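Putative alcohol dehydrogenase (PDB 4J6F) probably acts as a zinc-binding, NAD(P)-dependent alcohol dehydrogenase that oxidises alcohols to aldehydes or ketones. Local coordinates at residues I151-M154 / G155-R158; F188-A191 / Y192-E196; Q330-R333 / A334-R337. All coordinates share one frame; numbering follows the deposited sequence.

Read from the N terminus, the three contacts come in series, none nested in or crossing another, and each is local. Contact 1 closes the turn that leaves strand 152-153, in the sheet region of the GroES-like domain. Contact 2 follows in helix 189-201, which packs on strand 133-140 of that domain and on helices 218-229 and 333-344. Contact 3 caps helix 333-344 just after strand 324-327, the last strand, within this chain, of the parallel six-stranded sheet. Contacts 1 and 2 do not touch, but 330-337 reaches both: Gln330 packs on Ile151, Asp152 and Tyr153, while Leu193 lies against Gly331, Asp335 and Phe336. Contact 3 thus joins helix 189-201 to the strand 152-153 region.

Contact 1 of 3, residues I151-M154 / G155-R158; sequences IDYM and GHGR
Asp152 OD1 accepts a hydrogen bond from His156 ND1 at 2.9 Å, using the syn lone pair on the side of its other oxygen, and it meets the imidazole at the edge. Its CG stands anti to the backbone N (chi1 -155°), which leaves OD1 within reach of Tyr153 N, a second bond of 2.8 Å met on the anti side and out of the carboxylate plane. OD2 turns elsewhere, to Thr103 OG1. Replacing Asp152 by an alanine would probably leave His156 ND1 without its acceptor and the imidazole freer to rotate. Tyr153 comes next, and its carbonyl oxygen receives two backbone donors: His156 N, above the carbonyl plane, and Gly157 N, nearly in line with the C=O bond, each 2.9 Å from Tyr153 O. These bonds shape the turn by which the chain leaves strand 152-153, a short strand paired antiparallel to strand 133-140 in the GroES-like domain. The Tyr153 ring carries His156 CB over one face, a CH-pi contact with CB 3.5 Å from the ring centroid. The two rings themselves lie oblique, 42° between planes, and Trp97 meets both. Tyr153 OH bonds to Thr76 OG1, and a water bridges it to Gly155 O. At Met154, a selenomethionine, the side chain runs alongside that of Arg158, SE 4.1 Å from Arg158 CD; the guanidinium goes on to a salt bridge with Glu63.

Contact 2 of 3, residues F188-A191 / Y192-E196; sequences FCCA and YLTGE
Phe188 sets the edge of its ring against the face of Tyr192, a T-shaped pair four residues apart, with planes at 76° and centroids 5.1 Å apart. The pair sits at the N-terminal end of helix 189-201, where residues four apart come to the same side. Phe188 CD1 does the touching: it stands over the middle of the phenol ring, 4.0 Å from Tyr192 CG. With CG anti to the carbonyl carbon (chi1 -70°), the Tyr192 ring turns its face to Phe188 CD1, and the two side chains cross obliquely. The backbone links the same two residues, Tyr192 N donating to Phe188 O at 3.0 Å almost in line with the carbonyl bond. One step on, Leu193 N reaches Cys189 O at 3.2 Å from well above the carbonyl plane. Around this part of the helix the fold closes in on several sides: Cys189 and Leu193 rest on strand 133-140, Tyr192 on helices 218-229 and 333-344, and Phe188 on Ile343 of the latter. The Tyr192 hydroxyl has a weak hydrogen bond with Gln225 NE2. Gly195 N bonds to Ala191 O at 2.7 Å. Cys190 O is gripped twice by a single residue, since Thr194 OG1 donates to it at 3.0 Å as well as Thr194 N at 3.1 Å, and these two donors approach from opposite faces of the carbonyl plane.

Contact 3 of 3, residues Q330-R333 / A334-R337; sequences QGSR and ADFR
A capping box starts helix 333-344, the helix that follows strand 324-327, with Ser332 as N-cap residue and Asp335 three positions on. Each side chain serves the other's backbone. Asp335 OD2 accepts from Ser332 N at 3.0 Å, the donor on the anti side of the carboxylate and 25° out of its plane, while Asp335 N donates to Ser332 OG at 3.2 Å. In Ser332 the OG sits between the backbone N and the carbonyl carbon (chi1 76°), which holds it over the start of the helix; it also gives a weak bond to Asp335 OD2. The carboxylate has charged partners beyond the cap, OD2 in a salt bridge with Arg197 and OD1 in one with Arg338, so the buried acid is probably stabilised as the anion. The ordinary helical bonds begin with Phe336 N to Ser332 O, and the Phe336 side chain leads away to Cys189 and Leu193 of helix 189-201. The Arg333 side chain makes a cation-pi contact with Tyr141. One turn up, Arg337 N bonds to Arg333 O at 2.9 Å, and the Arg337 side chain folds back until that same Arg333 O lies over the centre of its guanidinium, 4.0 Å from Arg337 CZ.

Contact 1 of 3, residues I151-M154 / G155-R158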
# COMPACT_ATOMS: atom_id res chain seq x y z
N ILE A 151 -7.54 17.54 5.95
CA ILE A 151 -8.98 17.44 6.12
C ILE A 151 -9.41 17.38 7.58
O ILE A 151 -8.66 16.95 8.46
CB ILE A 151 -9.58 16.21 5.42
CG1 ILE A 151 -8.81 14.95 5.83
CG2 ILE A 151 -9.60 16.42 3.92
CD1 ILE A 151 -9.48 13.67 5.40
N ASP A 152 -10.64 17.84 7.81
CA ASP A 152 -11.35 17.72 9.07
C ASP A 152 -12.81 17.46 8.69
O ASP A 152 -13.12 17.32 7.49
CB ASP A 152 -11.20 19.03 9.85
CG ASP A 152 -11.34 18.85 11.35
OD1 ASP A 152 -11.93 17.83 11.80
OD2 ASP A 152 -10.88 19.76 12.08
N TYR A 153 -13.71 17.36 9.67
CA TYR A 153 -15.15 17.25 9.35
C TYR A 153 -16.08 17.83 10.37
O TYR A 153 -15.75 17.93 11.55
CB TYR A 153 -15.56 15.80 9.05
CG TYR A 153 -15.60 14.87 10.23
CD1 TYR A 153 -16.70 14.82 11.07
CD2 TYR A 153 -14.54 14.00 10.50
CE1 TYR A 153 -16.74 13.94 12.16
CE2 TYR A 153 -14.57 13.13 11.59
CZ TYR A 153 -15.67 13.09 12.41
OH TYR A 153 -15.71 12.21 13.47
N MSE A 154 -17.27 18.18 9.90
CA MSE A 154 -18.35 18.68 10.75
C MSE A 154 -18.84 17.58 11.63
O MSE A 154 -19.19 16.50 11.15
CB MSE A 154 -19.45 19.21 9.85
CG MSE A 154 -18.72 19.94 8.74
SE MSE A 154 -19.68 21.55 8.19
CE MSE A 154 -19.16 21.52 6.30
N GLY A 155 -18.89 17.85 12.93
CA GLY A 155 -19.14 16.84 13.93
C GLY A 155 -17.85 16.50 14.66
O GLY A 155 -17.88 15.85 15.71
N HIS A 156 -16.72 16.92 14.10
CA HIS A 156 -15.45 16.82 14.81
C HIS A 156 -14.76 18.17 15.04
O HIS A 156 -14.55 18.56 16.17
CB HIS A 156 -14.49 15.86 14.11
CG HIS A 156 -13.16 15.75 14.79
ND1 HIS A 156 -12.08 16.53 14.44
CD2 HIS A 156 -12.74 14.96 15.81
CE1 HIS A 156 -11.05 16.23 15.21
NE2 HIS A 156 -11.43 15.28 16.04
N GLY A 157 -14.43 18.88 13.97
CA GLY A 157 -13.78 20.18 14.11
C GLY A 157 -14.71 21.36 14.38
O GLY A 157 -14.25 22.47 14.61
N ARG A 158 -16.01 21.08 14.39
CA ARG A 158 -17.06 22.09 14.30
C ARG A 158 -18.36 21.33 14.58
O ARG A 158 -18.44 20.13 14.31
CB ARG A 158 -17.04 22.60 12.87
CG ARG A 158 -17.77 23.87 12.57
CD ARG A 158 -18.04 23.88 11.07
NE ARG A 158 -17.94 25.20 10.43
CZ ARG A 158 -18.85 26.17 10.54
NH1 ARG A 158 -18.65 27.30 9.90
NH2 ARG A 158 -19.95 26.03 11.27
O HOH W 1 -17.60 12.94 15.68

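Contact 2 of 3, residues F188-A191 / Y192-E196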
# COMPACT_ATOMS: atom_id res chain seq x y z
N PHE A 188 -26.25 8.98 3.19
CA PHE A 188 -25.17 8.89 2.21
C PHE A 188 -23.78 9.44 2.57
O PHE A 188 -22.79 8.73 2.39
CB PHE A 188 -25.60 9.50 0.88
CG PHE A 188 -26.69 8.73 0.18
CD1 PHE A 188 -26.43 7.51 -0.40
CD2 PHE A 188 -27.96 9.27 0.06
CE1 PHE A 188 -27.43 6.82 -1.08
CE2 PHE A 188 -28.96 8.59 -0.62
CZ PHE A 188 -28.69 7.37 -1.19
N CYS A 189 -23.67 10.65 3.08
CA CYS A 189 -22.42 11.41 2.95
C CYS A 189 -21.07 10.93 3.54
O CYS A 189 -20.10 10.88 2.82
CB CYS A 189 -22.67 12.82 3.46
SG CYS A 189 -21.21 13.86 3.47
N CYS A 190 -21.00 10.52 4.80
CA CYS A 190 -19.77 9.98 5.35
C CYS A 190 -19.38 8.64 4.74
O CYS A 190 -18.29 8.52 4.19
CB CYS A 190 -19.82 9.88 6.87
SG CYS A 190 -18.31 9.25 7.64
N ALA A 191 -20.24 7.63 4.84
CA ALA A 191 -19.84 6.30 4.36
C ALA A 191 -19.64 6.21 2.84
O ALA A 191 -18.72 5.51 2.39
CB ALA A 191 -20.78 5.22 4.85
N TYR A 192 -20.46 6.91 2.06
CA TYR A 192 -20.38 6.81 0.59
C TYR A 192 -19.25 7.65 0.01
O TYR A 192 -18.63 7.27 -0.99
CB TYR A 192 -21.74 7.08 -0.10
CG TYR A 192 -22.76 5.97 0.14
CD1 TYR A 192 -23.28 5.73 1.41
CD2 TYR A 192 -23.20 5.15 -0.91
CE1 TYR A 192 -24.20 4.72 1.64
CE2 TYR A 192 -24.12 4.14 -0.69
CZ TYR A 192 -24.62 3.93 0.59
OH TYR A 192 -25.53 2.92 0.86
N LEU A 193 -18.94 8.77 0.65
CA LEU A 193 -17.76 9.51 0.26
C LEU A 193 -16.53 8.65 0.54
O LEU A 193 -15.67 8.48 -0.34
CB LEU A 193 -17.65 10.83 1.02
CG LEU A 193 -16.50 11.75 0.60
CD1 LEU A 193 -16.55 12.07 -0.89
CD2 LEU A 193 -16.54 13.03 1.41
N THR A 194 -16.48 8.10 1.76
CA THR A 194 -15.39 7.20 2.18
C THR A 194 -15.28 5.98 1.27
O THR A 194 -14.19 5.68 0.76
CB THR A 194 -15.54 6.81 3.67
OG1 THR A 194 -15.40 7.98 4.46
CG2 THR A 194 -14.47 5.85 4.12
N GLY A 195 -16.39 5.29 1.05
CA GLY A 195 -16.47 4.26 0.02
C GLY A 195 -15.89 4.66 -1.33
O GLY A 195 -15.00 3.98 -1.83
N GLU A 196 -16.37 5.76 -1.92
CA GLU A 196 -15.86 6.22 -3.22
C GLU A 196 -14.35 6.37 -3.26
O GLU A 196 -13.72 5.89 -4.21
CB GLU A 196 -16.48 7.54 -3.66
CG GLU A 196 -17.47 7.42 -4.80
CD GLU A 196 -16.91 6.72 -6.03
OE1 GLU A 196 -16.02 7.28 -6.70
OE2 GLU A 196 -17.39 5.61 -6.34

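Contact 3 of 3, residues Q330-R333 / A334-R337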
# COMPACT_ATOMS: atom_id res chain seq x y z
N GLN A 330 -12.33 9.72 4.19
CA GLN A 330 -13.20 10.69 3.56
C GLN A 330 -12.99 10.74 2.06
O GLN A 330 -12.84 9.71 1.44
CB GLN A 330 -13.02 12.06 4.20
CG GLN A 330 -13.24 12.03 5.70
CD GLN A 330 -13.15 13.39 6.34
OE1 GLN A 330 -13.02 13.51 7.55
NE2 GLN A 330 -13.22 14.42 5.54
N GLY A 331 -12.94 11.92 1.47
CA GLY A 331 -12.76 11.97 0.03
C GLY A 331 -12.59 13.37 -0.50
O GLY A 331 -12.63 14.33 0.25
N SER A 332 -12.40 13.49 -1.80
CA SER A 332 -12.15 14.79 -2.40
C SER A 332 -13.45 15.42 -2.88
O SER A 332 -14.47 14.74 -3.00
CB SER A 332 -11.20 14.62 -3.57
OG SER A 332 -11.92 14.07 -4.67
N ARG A 333 -13.40 16.71 -3.18
CA ARG A 333 -14.55 17.40 -3.78
C ARG A 333 -15.10 16.69 -5.02
O ARG A 333 -16.31 16.60 -5.17
CB ARG A 333 -14.19 18.84 -4.14
CG ARG A 333 -13.90 19.70 -2.93
CD ARG A 333 -13.56 21.12 -3.37
NE ARG A 333 -12.28 21.50 -2.79
CZ ARG A 333 -12.14 22.33 -1.77
NH1 ARG A 333 -10.94 22.60 -1.31
NH2 ARG A 333 -13.21 22.91 -1.24
N ALA A 334 -14.22 16.20 -5.88
CA ALA A 334 -14.67 15.52 -7.10
C ALA A 334 -15.40 14.26 -6.73
O ALA A 334 -16.42 13.93 -7.33
CB ALA A 334 -13.50 15.21 -8.03
N ASP A 335 -14.88 13.56 -5.72
CA ASP A 335 -15.53 12.37 -5.21
C ASP A 335 -16.94 12.71 -4.74
O ASP A 335 -17.89 12.02 -5.09
CB ASP A 335 -14.70 11.72 -4.09
CG ASP A 335 -13.33 11.25 -4.59
OD1 ASP A 335 -13.24 10.79 -5.74
OD2 ASP A 335 -12.33 11.35 -3.83
N PHE A 336 -17.08 13.81 -4.00
CA PHE A 336 -18.39 14.23 -3.52
C PHE A 336 -19.35 14.56 -4.66
O PHE A 336 -20.54 14.22 -4.60
CB PHE A 336 -18.29 15.41 -2.56
CG PHE A 336 -19.61 15.75 -1.92
CD1 PHE A 336 -20.04 15.06 -0.79
CD2 PHE A 336 -20.43 16.74 -2.45
CE1 PHE A 336 -21.26 15.36 -0.20
CE2 PHE A 336 -21.65 17.04 -1.86
CZ PHE A 336 -22.06 16.35 -0.74
N ARG A 337 -18.86 15.22 -5.70
CA ARG A 337 -19.70 15.58 -6.83
C ARG A 337 -20.25 14.32 -7.49
O ARG A 337 -21.46 14.22 -7.76
CB ARG A 337 -18.94 16.44 -7.82
CG ARG A 337 -19.08 17.94 -7.56
CD ARG A 337 -18.30 18.74 -8.60
NE ARG A 337 -17.04 19.27 -8.07
CZ ARG A 337 -15.83 18.88 -8.46
NH1 ARG A 337 -15.67 17.95 -9.39
NH2 ARG A 337 -14.75 19.44 -7.91